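Baccell_00875 (Bacteroides cellulosilyticus DSM 14838, PDB 5NO8) probably acts as a polysaccharide lyase that removes the L-rhamnose caps linked to glucuronic acid on complex arabinogalactan proteins. Local coordinates at residues Thr351-Met355 with Asp374-Leu378; Val590-Asp596 with Phe606-His612; Phe600-Leu605 with Phe672-Asn678; Asn645-Phe649 with Gln680-Leu684. All coordinates share one frame. Residue numbers count along the deposited sequence, not the author numbering.

Contact 1 of 4, residues Thr351-Met355 with Asp374-Leu378; sequences TRQQM and DSIYL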
loop_
_atom_site.group_PDB
_atom_site.type_symbol
_atom_site.label_atom_id
_atom_site.label_comp_id
_atom_site.label_asym_id
_atom_site.label_seq_id
_atom_site.Cartn_x
_atom_site.Cartn_y
_atom_site.Cartn_z
ATOM N N THR A 351 -0.767 -7.728 27.952
ATOM C CA THR A 351 -0.313 -8.938 28.639
ATOM C C THR A 351 0.967 -9.586 28.114
ATOM O O THR A 351 1.562 -10.381 28.813
ATOM C CB THR A 351 -1.415 -10.003 28.710
ATOM O OG1 THR A 351 -1.754 -10.476 27.400
ATOM C CG2 THR A 351 -2.626 -9.432 29.429
ATOM N N ARG A 352 1.368 -9.258 26.883
ATOM C CA ARG A 352 2.524 -9.884 26.228
ATOM C C ARG A 352 3.559 -8.883 25.725
ATOM O O ARG A 352 4.725 -9.244 25.618
ATOM C CB ARG A 352 2.080 -10.764 25.033
ATOM C CG ARG A 352 1.087 -11.876 25.351
ATOM C CD ARG A 352 1.647 -12.892 26.347
ATOM N NE ARG A 352 2.695 -13.756 25.794
ATOM C CZ ARG A 352 4.025 -13.653 25.989
ATOM N NH1 ARG A 352 4.583 -12.674 26.709
ATOM N NH2 ARG A 352 4.833 -14.551 25.430
ATOM N N GLN A 353 3.167 -7.657 25.389
ATOM C CA GLN A 353 4.104 -6.734 24.735
ATOM C C GLN A 353 4.541 -5.561 25.615
ATOM O O GLN A 353 5.270 -4.698 25.141
ATOM C CB GLN A 353 3.542 -6.225 23.398
ATOM C CG GLN A 353 3.159 -7.352 22.435
ATOM C CD GLN A 353 3.001 -6.934 20.981
ATOM O OE1 GLN A 353 2.184 -7.528 20.262
ATOM N NE2 GLN A 353 3.817 -5.965 20.513
ATOM N N GLN A 354 4.110 -5.515 26.875
ATOM C CA GLN A 354 4.624 -4.512 27.816
ATOM C C GLN A 354 5.743 -5.136 28.659
ATOM O O GLN A 354 5.568 -6.185 29.264
ATOM C CB GLN A 354 3.523 -3.924 28.711
ATOM C CG GLN A 354 4.009 -2.702 29.527
ATOM C CD GLN A 354 2.900 -1.921 30.197
ATOM O OE1 GLN A 354 2.949 -0.672 30.298
ATOM N NE2 GLN A 354 1.853 -2.625 30.596
ATOM N N MET A 355 6.906 -4.485 28.671
ATOM C CA MET A 355 8.012 -4.893 29.539
ATOM C C MET A 355 7.571 -4.739 31.003
ATOM O O MET A 355 7.249 -3.636 31.423
ATOM C CB MET A 355 9.232 -3.989 29.285
ATOM C CG MET A 355 10.467 -4.296 30.153
ATOM S SD MET A 355 11.047 -5.985 30.012
ATOM C CE MET A 355 11.828 -5.938 28.391
ATOM N N ASP A 374 7.224 -16.183 20.335
ATOM C CA ASP A 374 6.317 -15.818 21.431
ATOM C C ASP A 374 7.069 -15.075 22.555
ATOM O O ASP A 374 7.000 -15.456 23.738
ATOM C CB ASP A 374 5.570 -17.063 21.962
ATOM C CG ASP A 374 4.577 -17.622 20.956
ATOM O OD1 ASP A 374 3.695 -16.878 20.499
ATOM O OD2 ASP A 374 4.675 -18.810 20.621
ATOM N N SER A 375 7.791 -14.023 22.175
ATOM C CA SER A 375 8.591 -13.248 23.120
ATOM C C SER A 375 8.788 -11.834 22.640
ATOM O O SER A 375 8.837 -11.587 21.427
ATOM C CB SER A 375 9.963 -13.909 23.338
ATOM O OG SER A 375 10.631 -14.079 22.107
ATOM N N ILE A 376 8.899 -10.906 23.583
ATOM C CA ILE A 376 9.311 -9.540 23.282
ATOM C C ILE A 376 10.693 -9.572 22.608
ATOM O O ILE A 376 11.569 -10.356 23.005
ATOM C CB ILE A 376 9.335 -8.656 24.548
ATOM C CG1 ILE A 376 7.905 -8.288 24.957
ATOM C CG2 ILE A 376 10.061 -7.334 24.302
ATOM C CD1 ILE A 376 7.770 -7.714 26.343
ATOM N N TYR A 377 10.852 -8.767 21.549
ATOM C CA TYR A 377 12.139 -8.597 20.883
ATOM C C TYR A 377 12.936 -7.500 21.579
ATOM O O TYR A 377 12.542 -6.330 21.595
ATOM C CB TYR A 377 11.973 -8.258 19.401
ATOM C CG TYR A 377 13.313 -8.142 18.692
ATOM C CD1 TYR A 377 14.146 -9.250 18.550
ATOM C CD2 TYR A 377 13.751 -6.916 18.182
ATOM C CE1 TYR A 377 15.392 -9.140 17.922
ATOM C CE2 TYR A 377 14.988 -6.795 17.545
ATOM C CZ TYR A 377 15.799 -7.913 17.406
ATOM O OH TYR A 377 17.031 -7.788 16.780
ATOM N N LEU A 378 14.084 -7.892 22.134
ATOM C CA LEU A 378 14.874 -7.017 22.998
ATOM C C LEU A 378 15.909 -6.148 22.267
ATOM O O LEU A 378 16.580 -5.317 22.902
ATOM C CB LEU A 378 15.578 -7.865 24.064
ATOM C CG LEU A 378 14.667 -8.684 24.979
ATOM C CD1 LEU A 378 15.517 -9.557 25.910
ATOM C CD2 LEU A 378 13.751 -7.761 25.757
#

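Contact 2 of 4, residues Val590-Asp596 with Phe606-His612; sequences VAIRHWD and FGDTFPH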
loop_
_atom_site.group_PDB
_atom_site.type_symbol
_atom_site.label_atom_id
_atom_site.label_comp_id
_atom_site.label_asym_id
_atom_site.label_seq_id
_atom_site.Cartn_x
_atom_site.Cartn_y
_atom_site.Cartn_z
ATOM N N VAL A 590 -6.005 1.099 -0.681
ATOM C CA VAL A 590 -4.826 0.939 0.143
ATOM C C VAL A 590 -3.620 1.491 -0.607
ATOM O O VAL A 590 -3.198 0.968 -1.639
ATOM C CB VAL A 590 -4.591 -0.544 0.477
ATOM C CG1 VAL A 590 -3.315 -0.741 1.277
ATOM C CG2 VAL A 590 -5.796 -1.129 1.243
ATOM N N ALA A 591 -2.995 2.503 -0.031
ATOM C CA ALA A 591 -1.888 3.154 -0.696
ATOM C C ALA A 591 -0.708 2.233 -1.005
ATOM O O ALA A 591 -0.281 1.415 -0.167
ATOM C CB ALA A 591 -1.410 4.305 0.153
ATOM N N ILE A 592 -0.120 2.456 -2.179
ATOM C CA ILE A 592 1.115 1.818 -2.529
ATOM C C ILE A 592 2.186 2.236 -1.531
ATOM O O ILE A 592 2.447 3.420 -1.347
ATOM C CB ILE A 592 1.597 2.206 -3.933
ATOM C CG1 ILE A 592 0.620 1.708 -5.011
ATOM C CG2 ILE A 592 3.006 1.636 -4.177
ATOM C CD1 ILE A 592 0.826 2.388 -6.348
ATOM N N ARG A 593 2.745 1.240 -0.864
ATOM C CA ARG A 593 3.896 1.362 0.025
ATOM C C ARG A 593 4.696 0.082 -0.183
ATOM O O ARG A 593 4.126 -0.983 -0.445
ATOM C CB ARG A 593 3.462 1.521 1.483
ATOM C CG ARG A 593 2.503 2.685 1.712
ATOM C CD ARG A 593 2.104 2.913 3.181
ATOM N NE ARG A 593 3.283 3.011 4.027
ATOM C CZ ARG A 593 4.053 4.100 4.150
ATOM N NH1 ARG A 593 3.730 5.239 3.558
ATOM N NH2 ARG A 593 5.145 4.043 4.878
ATOM N N HIS A 594 6.011 0.165 -0.127
ATOM C CA HIS A 594 6.843 -0.962 -0.576
ATOM C C HIS A 594 8.237 -1.059 0.047
ATOM O O HIS A 594 9.140 -1.679 -0.515
ATOM C CB HIS A 594 6.909 -1.000 -2.106
ATOM C CG HIS A 594 7.472 0.242 -2.735
ATOM N ND1 HIS A 594 8.786 0.648 -2.561
ATOM C CD2 HIS A 594 6.896 1.163 -3.533
ATOM C CE1 HIS A 594 8.982 1.764 -3.236
ATOM N NE2 HIS A 594 7.864 2.083 -3.861
ATOM N N TRP A 595 8.392 -0.545 1.259
ATOM C CA TRP A 595 9.695 -0.597 1.953
ATOM C C TRP A 595 9.679 -0.976 3.438
ATOM O O TRP A 595 10.726 -1.315 3.993
ATOM C CB TRP A 595 10.396 0.764 1.770
ATOM C CG TRP A 595 9.564 1.869 2.245
ATOM C CD1 TRP A 595 9.500 2.371 3.513
ATOM C CD2 TRP A 595 8.625 2.599 1.473
ATOM N NE1 TRP A 595 8.574 3.379 3.565
ATOM C CE2 TRP A 595 8.004 3.520 2.330
ATOM C CE3 TRP A 595 8.241 2.558 0.138
ATOM C CZ2 TRP A 595 7.031 4.397 1.885
ATOM C CZ3 TRP A 595 7.269 3.413 -0.297
ATOM C CH2 TRP A 595 6.665 4.317 0.576
ATOM N N ASP A 596 8.521 -0.966 4.093
ATOM C CA ASP A 596 8.515 -1.113 5.550
ATOM C C ASP A 596 8.837 -2.511 6.036
ATOM O O ASP A 596 9.273 -2.666 7.174
ATOM C CB ASP A 596 7.195 -0.607 6.142
ATOM C CG ASP A 596 7.067 0.886 6.033
ATOM O OD1 ASP A 596 7.875 1.556 6.717
ATOM O OD2 ASP A 596 6.215 1.392 5.250
ATOM N N PHE A 606 12.384 -5.751 1.399
ATOM C CA PHE A 606 11.828 -4.696 0.578
ATOM C C PHE A 606 10.751 -5.318 -0.307
ATOM O O PHE A 606 10.768 -6.516 -0.567
ATOM C CB PHE A 606 12.882 -4.056 -0.330
ATOM C CG PHE A 606 13.780 -3.082 0.365
ATOM C CD1 PHE A 606 13.316 -1.833 0.701
ATOM C CD2 PHE A 606 15.099 -3.426 0.680
ATOM C CE1 PHE A 606 14.138 -0.911 1.343
ATOM C CE2 PHE A 606 15.932 -2.513 1.307
ATOM C CZ PHE A 606 15.447 -1.253 1.648
ATOM N N GLY A 607 9.834 -4.493 -0.759
ATOM C CA GLY A 607 8.787 -4.898 -1.679
ATOM C C GLY A 607 7.407 -4.508 -1.198
ATOM O O GLY A 607 7.218 -4.125 -0.026
ATOM N N ASP A 608 6.430 -4.636 -2.089
ATOM C CA ASP A 608 5.069 -4.122 -1.854
ATOM C C ASP A 608 4.468 -4.690 -0.578
ATOM O O ASP A 608 4.420 -5.901 -0.419
ATOM C CB ASP A 608 4.115 -4.486 -2.983
ATOM C CG ASP A 608 4.495 -3.869 -4.330
ATOM O OD1 ASP A 608 5.445 -3.080 -4.388
ATOM O OD2 ASP A 608 3.825 -4.211 -5.312
ATOM N N THR A 609 4.035 -3.802 0.313
ATOM C CA THR A 609 3.393 -4.164 1.564
ATOM C C THR A 609 1.961 -3.690 1.378
ATOM O O THR A 609 1.700 -2.478 1.238
ATOM C CB THR A 609 4.024 -3.391 2.745
ATOM O OG1 THR A 609 4.020 -1.991 2.412
ATOM C CG2 THR A 609 5.403 -3.813 2.954
ATOM N N PHE A 610 1.030 -4.634 1.301
ATOM C CA PHE A 610 -0.362 -4.326 1.080
ATOM C C PHE A 610 -1.220 -5.178 2.011
ATOM O O PHE A 610 -1.397 -6.358 1.734
ATOM C CB PHE A 610 -0.759 -4.663 -0.341
ATOM C CG PHE A 610 -0.383 -3.650 -1.374
ATOM C CD1 PHE A 610 -0.958 -2.385 -1.388
ATOM C CD2 PHE A 610 0.418 -4.021 -2.456
ATOM C CE1 PHE A 610 -0.698 -1.491 -2.415
ATOM C CE2 PHE A 610 0.709 -3.121 -3.461
ATOM C CZ PHE A 610 0.154 -1.859 -3.450
ATOM N N PRO A 611 -1.758 -4.634 3.100
ATOM C CA PRO A 611 -1.610 -3.262 3.527
ATOM C C PRO A 611 -0.406 -3.072 4.397
ATOM O O PRO A 611 0.134 -4.033 4.979
ATOM C CB PRO A 611 -2.906 -3.013 4.303
ATOM C CG PRO A 611 -3.230 -4.332 4.899
ATOM C CD PRO A 611 -2.664 -5.386 3.989
ATOM N N HIS A 612 0.089 -1.834 4.380
ATOM C CA HIS A 612 0.913 -1.347 5.425
ATOM C C HIS A 612 0.070 -0.337 6.180
ATOM O O HIS A 612 -0.616 0.463 5.598
ATOM C CB HIS A 612 2.155 -0.674 4.894
ATOM C CG HIS A 612 3.047 -0.188 5.975
ATOM N ND1 HIS A 612 3.046 1.118 6.399
ATOM C CD2 HIS A 612 3.893 -0.855 6.796
ATOM C CE1 HIS A 612 3.909 1.246 7.392
ATOM N NE2 HIS A 612 4.438 0.064 7.643
HETATM O O HOH W 1 0.027 -0.253 1.990
HETATM O O HOH W 2 6.023 -0.163 3.083
HETATM O O HOH W 3 6.513 1.749 9.352
#

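Contact 3 of 4, residues Phe600-Leu605 with Phe672-Asn678; sequences FGKREL and FYDPYAN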
loop_
_atom_site.group_PDB
_atom_site.type_symbol
_atom_site.label_atom_id
_atom_site.label_comp_id
_atom_site.label_asym_id
_atom_site.label_seq_id
_atom_site.Cartn_x
_atom_site.Cartn_y
_atom_site.Cartn_z
ATOM N N PHE A 600 11.290 -2.514 9.273
ATOM C CA PHE A 600 10.534 -2.874 10.490
ATOM C C PHE A 600 10.318 -4.363 10.736
ATOM O O PHE A 600 10.093 -4.769 11.874
ATOM C CB PHE A 600 9.203 -2.129 10.470
ATOM C CG PHE A 600 9.364 -0.643 10.556
ATOM C CD1 PHE A 600 9.553 0.122 9.418
ATOM C CD2 PHE A 600 9.385 -0.005 11.793
ATOM C CE1 PHE A 600 9.729 1.492 9.505
ATOM C CE2 PHE A 600 9.558 1.360 11.880
ATOM C CZ PHE A 600 9.750 2.110 10.736
ATOM N N GLY A 601 10.420 -5.192 9.702
ATOM C CA GLY A 601 10.044 -6.596 9.810
ATOM C C GLY A 601 11.180 -7.505 10.192
ATOM O O GLY A 601 12.364 -7.158 10.009
ATOM N N LYS A 602 10.828 -8.681 10.692
ATOM C CA LYS A 602 11.787 -9.745 10.926
ATOM C C LYS A 602 12.466 -10.240 9.642
ATOM O O LYS A 602 13.660 -10.548 9.652
ATOM C CB LYS A 602 11.119 -10.957 11.576
ATOM C CG LYS A 602 12.148 -11.958 12.099
ATOM C CD LYS A 602 11.487 -13.045 12.918
ATOM C CE LYS A 602 12.495 -13.910 13.649
ATOM N NZ LYS A 602 11.823 -15.139 14.155
ATOM N N ARG A 603 11.700 -10.354 8.558
ATOM C CA ARG A 603 12.220 -10.936 7.304
ATOM C C ARG A 603 13.016 -9.943 6.455
ATOM O O ARG A 603 13.638 -10.353 5.451
ATOM C CB ARG A 603 11.074 -11.498 6.481
ATOM C CG ARG A 603 10.323 -12.639 7.148
ATOM C CD ARG A 603 11.133 -13.905 7.325
ATOM N NE ARG A 603 10.284 -14.909 7.977
ATOM C CZ ARG A 603 9.303 -15.604 7.384
ATOM N NH1 ARG A 603 9.037 -15.468 6.074
ATOM N NH2 ARG A 603 8.592 -16.467 8.106
ATOM N N GLU A 604 12.934 -8.653 6.815
ATOM C CA GLU A 604 13.732 -7.571 6.218
ATOM C C GLU A 604 13.590 -7.495 4.688
ATOM O O GLU A 604 14.544 -7.206 3.974
ATOM C CB GLU A 604 15.203 -7.704 6.650
ATOM C CG GLU A 604 15.361 -7.665 8.172
ATOM C CD GLU A 604 16.812 -7.711 8.636
ATOM O OE1 GLU A 604 17.716 -7.898 7.793
ATOM O OE2 GLU A 604 17.044 -7.553 9.858
ATOM N N LEU A 605 12.390 -7.772 4.191
ATOM C CA LEU A 605 12.140 -7.774 2.740
ATOM C C LEU A 605 11.619 -6.431 2.252
ATOM O O LEU A 605 10.507 -6.024 2.620
ATOM C CB LEU A 605 11.108 -8.839 2.374
ATOM C CG LEU A 605 11.534 -10.181 1.817
ATOM C CD1 LEU A 605 10.287 -10.970 1.423
ATOM C CD2 LEU A 605 12.424 -10.004 0.600
ATOM N N PHE A 672 3.184 -13.265 2.592
ATOM C CA PHE A 672 3.143 -13.612 4.010
ATOM C C PHE A 672 3.038 -12.356 4.874
ATOM O O PHE A 672 3.421 -11.259 4.467
ATOM C CB PHE A 672 4.377 -14.451 4.418
ATOM C CG PHE A 672 5.673 -13.703 4.326
ATOM C CD1 PHE A 672 6.073 -12.852 5.326
ATOM C CD2 PHE A 672 6.508 -13.877 3.243
ATOM C CE1 PHE A 672 7.249 -12.132 5.239
ATOM C CE2 PHE A 672 7.695 -13.180 3.156
ATOM C CZ PHE A 672 8.077 -12.303 4.147
ATOM N N TYR A 673 2.518 -12.562 6.082
ATOM C CA TYR A 673 2.538 -11.549 7.143
ATOM C C TYR A 673 3.863 -11.657 7.846
ATOM O O TYR A 673 4.245 -12.745 8.316
ATOM C CB TYR A 673 1.376 -11.789 8.152
ATOM C CG TYR A 673 0.044 -11.474 7.574
ATOM C CD1 TYR A 673 -0.394 -10.173 7.486
ATOM C CD2 TYR A 673 -0.789 -12.480 7.086
ATOM C CE1 TYR A 673 -1.621 -9.857 6.912
ATOM C CE2 TYR A 673 -2.014 -12.164 6.504
ATOM C CZ TYR A 673 -2.428 -10.849 6.444
ATOM O OH TYR A 673 -3.633 -10.512 5.878
ATOM N N ASP A 674 4.588 -10.549 7.918
ATOM C CA ASP A 674 5.838 -10.553 8.659
ATOM C C ASP A 674 5.596 -10.944 10.123
ATOM O O ASP A 674 4.616 -10.491 10.721
ATOM C CB ASP A 674 6.528 -9.209 8.591
ATOM C CG ASP A 674 7.944 -9.286 9.111
ATOM O OD1 ASP A 674 8.098 -9.229 10.354
ATOM O OD2 ASP A 674 8.860 -9.483 8.264
ATOM N N PRO A 675 6.444 -11.821 10.680
ATOM C CA PRO A 675 6.185 -12.332 12.018
ATOM C C PRO A 675 6.454 -11.388 13.194
ATOM O O PRO A 675 6.257 -11.817 14.316
ATOM C CB PRO A 675 7.083 -13.557 12.106
ATOM C CG PRO A 675 8.132 -13.364 11.098
ATOM C CD PRO A 675 7.510 -12.578 10.000
ATOM N N TYR A 676 6.920 -10.160 12.957
ATOM C CA TYR A 676 7.015 -9.175 14.033
ATOM C C TYR A 676 5.729 -8.385 14.140
ATOM O O TYR A 676 5.214 -7.912 13.131
ATOM C CB TYR A 676 8.153 -8.146 13.835
ATOM C CG TYR A 676 9.563 -8.594 14.200
ATOM C CD1 TYR A 676 9.820 -9.805 14.852
ATOM C CD2 TYR A 676 10.653 -7.768 13.909
ATOM C CE1 TYR A 676 11.123 -10.184 15.198
ATOM C CE2 TYR A 676 11.956 -8.150 14.243
ATOM C CZ TYR A 676 12.178 -9.358 14.870
ATOM O OH TYR A 676 13.455 -9.765 15.198
ATOM N N ALA A 677 5.254 -8.199 15.368
ATOM C CA ALA A 677 4.383 -7.062 15.680
ATOM C C ALA A 677 5.320 -5.926 16.084
ATOM O O ALA A 677 6.090 -6.043 17.054
ATOM C CB ALA A 677 3.435 -7.388 16.804
ATOM N N ASN A 678 5.292 -4.860 15.309
ATOM C CA ASN A 678 6.155 -3.739 15.525
ATOM C C ASN A 678 5.302 -2.496 15.705
ATOM O O ASN A 678 4.922 -2.176 16.839
ATOM C CB ASN A 678 7.203 -3.694 14.376
ATOM C CG ASN A 678 8.253 -2.641 14.596
ATOM O OD1 ASN A 678 7.963 -1.632 15.216
ATOM N ND2 ASN A 678 9.492 -2.863 14.085
HETATM O O HOH W 4 9.558 -8.550 5.711
#

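Contact 4 of 4, residues Asn645-Phe649 with Gln680-Leu684; sequences NLCLF and QDWAL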
loop_
_atom_site.group_PDB
_atom_site.type_symbol
_atom_site.label_atom_id
_atom_site.label_comp_id
_atom_site.label_asym_id
_atom_site.label_seq_id
_atom_site.Cartn_x
_atom_site.Cartn_y
_atom_site.Cartn_z
ATOM N N ASN A 645 -7.368 -2.621 6.681
ATOM C CA ASN A 645 -6.198 -2.841 7.478
ATOM C C ASN A 645 -6.423 -3.785 8.658
ATOM O O ASN A 645 -5.487 -4.160 9.342
ATOM C CB ASN A 645 -5.594 -1.520 7.935
ATOM C CG ASN A 645 -4.766 -0.855 6.877
ATOM O OD1 ASN A 645 -3.537 -0.848 6.982
ATOM N ND2 ASN A 645 -5.415 -0.257 5.882
ATOM N N LEU A 646 -7.654 -4.209 8.891
ATOM C CA LEU A 646 -7.905 -5.178 9.952
ATOM C C LEU A 646 -7.252 -6.514 9.718
ATOM O O LEU A 646 -7.094 -7.274 10.666
ATOM C CB LEU A 646 -9.399 -5.389 10.197
ATOM C CG LEU A 646 -10.147 -4.181 10.749
ATOM C CD1 LEU A 646 -11.629 -4.490 10.732
ATOM C CD2 LEU A 646 -9.655 -3.823 12.143
ATOM N N CYS A 647 -6.847 -6.816 8.477
ATOM C CA CYS A 647 -6.169 -8.079 8.211
ATOM C C CYS A 647 -4.819 -8.218 8.907
ATOM O O CYS A 647 -4.322 -9.324 9.033
ATOM C CB CYS A 647 -6.028 -8.323 6.727
ATOM S SG CYS A 647 -4.884 -7.175 5.926
ATOM N N LEU A 648 -4.268 -7.123 9.431
ATOM C CA LEU A 648 -2.986 -7.166 10.152
ATOM C C LEU A 648 -3.110 -7.684 11.583
ATOM O O LEU A 648 -2.112 -7.810 12.277
ATOM C CB LEU A 648 -2.375 -5.771 10.167
ATOM C CG LEU A 648 -2.032 -5.156 8.809
ATOM C CD1 LEU A 648 -1.808 -3.664 8.984
ATOM C CD2 LEU A 648 -0.838 -5.842 8.168
ATOM N N PHE A 649 -4.339 -7.945 12.033
ATOM C CA PHE A 649 -4.650 -8.327 13.415
ATOM C C PHE A 649 -5.352 -9.667 13.386
ATOM O O PHE A 649 -6.296 -9.863 12.599
ATOM C CB PHE A 649 -5.542 -7.237 14.037
ATOM C CG PHE A 649 -4.902 -5.893 13.960
ATOM C CD1 PHE A 649 -3.961 -5.516 14.912
ATOM C CD2 PHE A 649 -5.165 -5.042 12.898
ATOM C CE1 PHE A 649 -3.282 -4.307 14.789
ATOM C CE2 PHE A 649 -4.493 -3.825 12.784
ATOM C CZ PHE A 649 -3.555 -3.466 13.738
ATOM N N GLN A 680 2.326 -1.535 13.708
ATOM C CA GLN A 680 1.033 -1.595 13.025
ATOM C C GLN A 680 -0.169 -1.186 13.859
ATOM O O GLN A 680 -1.233 -0.985 13.289
ATOM C CB GLN A 680 0.750 -3.003 12.436
ATOM C CG GLN A 680 0.450 -4.090 13.473
ATOM C CD GLN A 680 1.574 -4.307 14.453
ATOM O OE1 GLN A 680 1.391 -4.305 15.721
ATOM N NE2 GLN A 680 2.747 -4.507 13.909
ATOM N N ASP A 681 -0.015 -1.031 15.165
ATOM C CA ASP A 681 -1.181 -0.698 15.995
ATOM C C ASP A 681 -1.730 0.694 15.707
ATOM O O ASP A 681 -2.893 0.969 15.983
ATOM C CB ASP A 681 -0.878 -0.965 17.454
ATOM C CG ASP A 681 -0.662 -2.439 17.698
ATOM O OD1 ASP A 681 -1.531 -3.241 17.274
ATOM O OD2 ASP A 681 0.380 -2.833 18.243
ATOM N N TRP A 682 -0.936 1.560 15.064
ATOM C CA TRP A 682 -1.497 2.771 14.469
ATOM C C TRP A 682 -2.708 2.547 13.548
ATOM O O TRP A 682 -3.565 3.411 13.423
ATOM C CB TRP A 682 -0.421 3.577 13.690
ATOM C CG TRP A 682 0.595 4.207 14.562
ATOM C CD1 TRP A 682 1.878 3.818 14.726
ATOM C CD2 TRP A 682 0.409 5.353 15.407
ATOM N NE1 TRP A 682 2.523 4.648 15.617
ATOM C CE2 TRP A 682 1.638 5.590 16.062
ATOM C CE3 TRP A 682 -0.683 6.170 15.699
ATOM C CZ2 TRP A 682 1.809 6.635 16.994
ATOM C CZ3 TRP A 682 -0.516 7.214 16.637
ATOM C CH2 TRP A 682 0.741 7.438 17.247
ATOM N N ALA A 683 -2.783 1.399 12.869
ATOM C CA ALA A 683 -3.952 1.162 12.040
ATOM C C ALA A 683 -5.230 1.173 12.874
ATOM O O ALA A 683 -6.252 1.652 12.403
ATOM C CB ALA A 683 -3.815 -0.124 11.243
ATOM N N LEU A 684 -5.167 0.665 14.097
ATOM C CA LEU A 684 -6.347 0.654 14.969
ATOM C C LEU A 684 -6.575 2.024 15.613
ATOM O O LEU A 684 -7.705 2.426 15.839
ATOM C CB LEU A 684 -6.243 -0.450 16.006
ATOM C CG LEU A 684 -6.293 -1.877 15.461
ATOM C CD1 LEU A 684 -6.160 -2.859 16.621
ATOM C CD2 LEU A 684 -7.546 -2.125 14.635
#

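Contact 1 of 4, residues Thr351-Met355 with Asp374-Leu378
The end of helix 338-352 and the loop after it pack here against an outer strand, 375-376, of a small four-stranded antiparallel sheet. That strand is entered through a G1 beta bulge in which Asp-374 and Ser-375 both face Asp-370; Asp-374, with a phi of 53°, occupies the left-handed position of the bulge. Arg-352, in the last turn of the helix, has the long flexible side chain needed to reach the other segment at the partly exposed margin of the contact: Arg-352 NH2 comes within 2.9 Å of Asp-374 O, which lies at the edge of the guanidinium near its plane. The Asp-374 carboxylate instead forms a salt bridge with Lys-654. The carbonyl O of Arg-352 lies 3.4 Å from Ile-376 CG1. Gln-353 follows, its CA 6.1 Å from that of Ile-376; its buried amide is satisfied by Met-367 and Arg-345, while its backbone C lies 3.9 Å from Ile-376 CD1. Gln-354 directs its CA-to-CB bond away and offers mainly its backbone, with O 4.0 Å from Ile-376 CD1. The branched apolar side chain of Ile-376 thus fills the space beside the turning main chain by van der Waals contact. Met-355 closes the segment: its unbranched side chain bends, with chi2 and chi3 both p, and brings CE to 3.7 Å from Leu-378 CD2.

Contact 2 of 4, residues Val590-Asp596 with Phe606-His612
His-612, Arg-593 and Phe-610 bury the most surface where two loops bracketing helix 596-600 meet beside a polar pocket that holds a glycerol. The His-612 ring lies with one face under Asp-596 OD2, and its ND1 is 3.0 Å from Arg-593 NE. The Arg-593 guanidinium suits the pocket by serving several partners: NH2 makes a salt bridge to Asp-596 OD2 at 2.9 Å and binds the glycerol, probably from the crystallisation liquor, while NH1 pairs with Glu-541. Two backbone hydrogen bonds tie the loops: Arg-593 O accepts from Thr-609 N at 2.9 Å, and Gly-607 N donates to His-594 O at 2.9 Å. At Gly-607 (phi 128°, psi 169°) a CB would jam against the preceding carbonyl. Phe-610, before cis Pro-611, supplies the apolar end, with CD1 3.9 Å from Val-590 CG1 and CZ 3.9 Å from Ile-592 CG1. Trp-595 is the N-cap of helix 596-600, Ile-592 leans on strand 163-168, Thr-609 and Pro-611 touch strand 659-660, and the second segment leads into helix 615-629.

Contact 3 of 4, residues Phe600-Leu605 with Phe672-Asn678
An Asx turn in the broken strand 672-677 is the hub of this contact. Asp-674 OD1 accepts from Tyr-676 N at 3.0 Å and from Lys-602 N at 2.8 Å; OD2 takes Arg-603 N at 3.0 Å and a water at 2.8 Å. A short carboxylate suits this hub, and Gly-601 leaves room, since a CB there would clash with Asp-674 OD2. Lys-602 CB sits 3.6 Å from the centroid of the Tyr-676 ring in a CH-pi contact, and Arg-603 CZ stands 4.7 Å from that of the Phe-672 ring, a cation-pi pair over the face. Leu-605 CD1 meets the edge of that ring at CZ, 3.8 Å away. Asn-678 ND2 donates to Phe-600 O at 3.0 Å and to Asp-388 O, while its OD1 accepts from Arg-395. The charged ends of Lys-602 and Arg-603 extend to Glu-372. One buried carboxylate gathers main-chain amides from both segments, fixing the loop by directional bonds, while aromatic faces hold the aliphatic and cationic parts of its side chains.

Contact 4 of 4, residues Asn645-Phe649 with Gln680-Leu684
Phe-649 lays one face of its ring against Leu-684, whose CG is 3.8 Å from the ring centroid and 20° off the normal, a CH-pi contact. The flat ring suits the slot, for its edge is used as well: Phe-649 CE1 lies 3.2 Å from Asp-681 OD1, Phe-649 CZ 3.4 Å from Gln-680 O, and Phe-649 CE2 4.1 Å from Ala-683 CB. The small Ala-683 lets Asn-645 and Phe-649, which flank the 3-10 segment 646-648, come close: Ala-683 CB is 4.0 Å from Asn-645 CB. Leu-646 adds an apolar contact, CD2 to Leu-684 CD2 at 3.7 Å, and Leu-648 CD1 rests 4.3 Å from Gln-680 CB. Polar ends find partners in the surroundings: Asn-645 ND2 bonds Ser-615, and Asp-681 forms a salt bridge with Arg-345 of helix 338-352. Between the two segments the contact is therefore chiefly apolar and held by fit. The backbone O of Gln-680 and OD1 of Asp-681 meet the electropositive edge of Phe-649, whereas one face packs on the aliphatic Leu-684.

Contact 2 lies about 4 Å from the centre of the chain, and the others spread outward to contact 1, about 27 Å away. Contacts 2 and 3 adjoin in sequence, their centres 12 Å apart: contact 3 holds 600-605 and contact 2 holds 606-612, so the chain after helix 596-600 is anchored along its length. Contact 4 touches both: Pro-611 CG is 3.4 Å from Cys-647 SG, and Tyr-673 OH is 3.4 Å from Cys-647 CB. Contacts 1 and 3 share a four-stranded sheet and meet through Tyr-377 CE1 and Tyr-676 OH, 3.4 Å apart. Glycerol hydrogen-bonded by contact 2 may mark a pocket; the side chain of Phe-600 in contact 3 is about 4 Å from a bound glycerol.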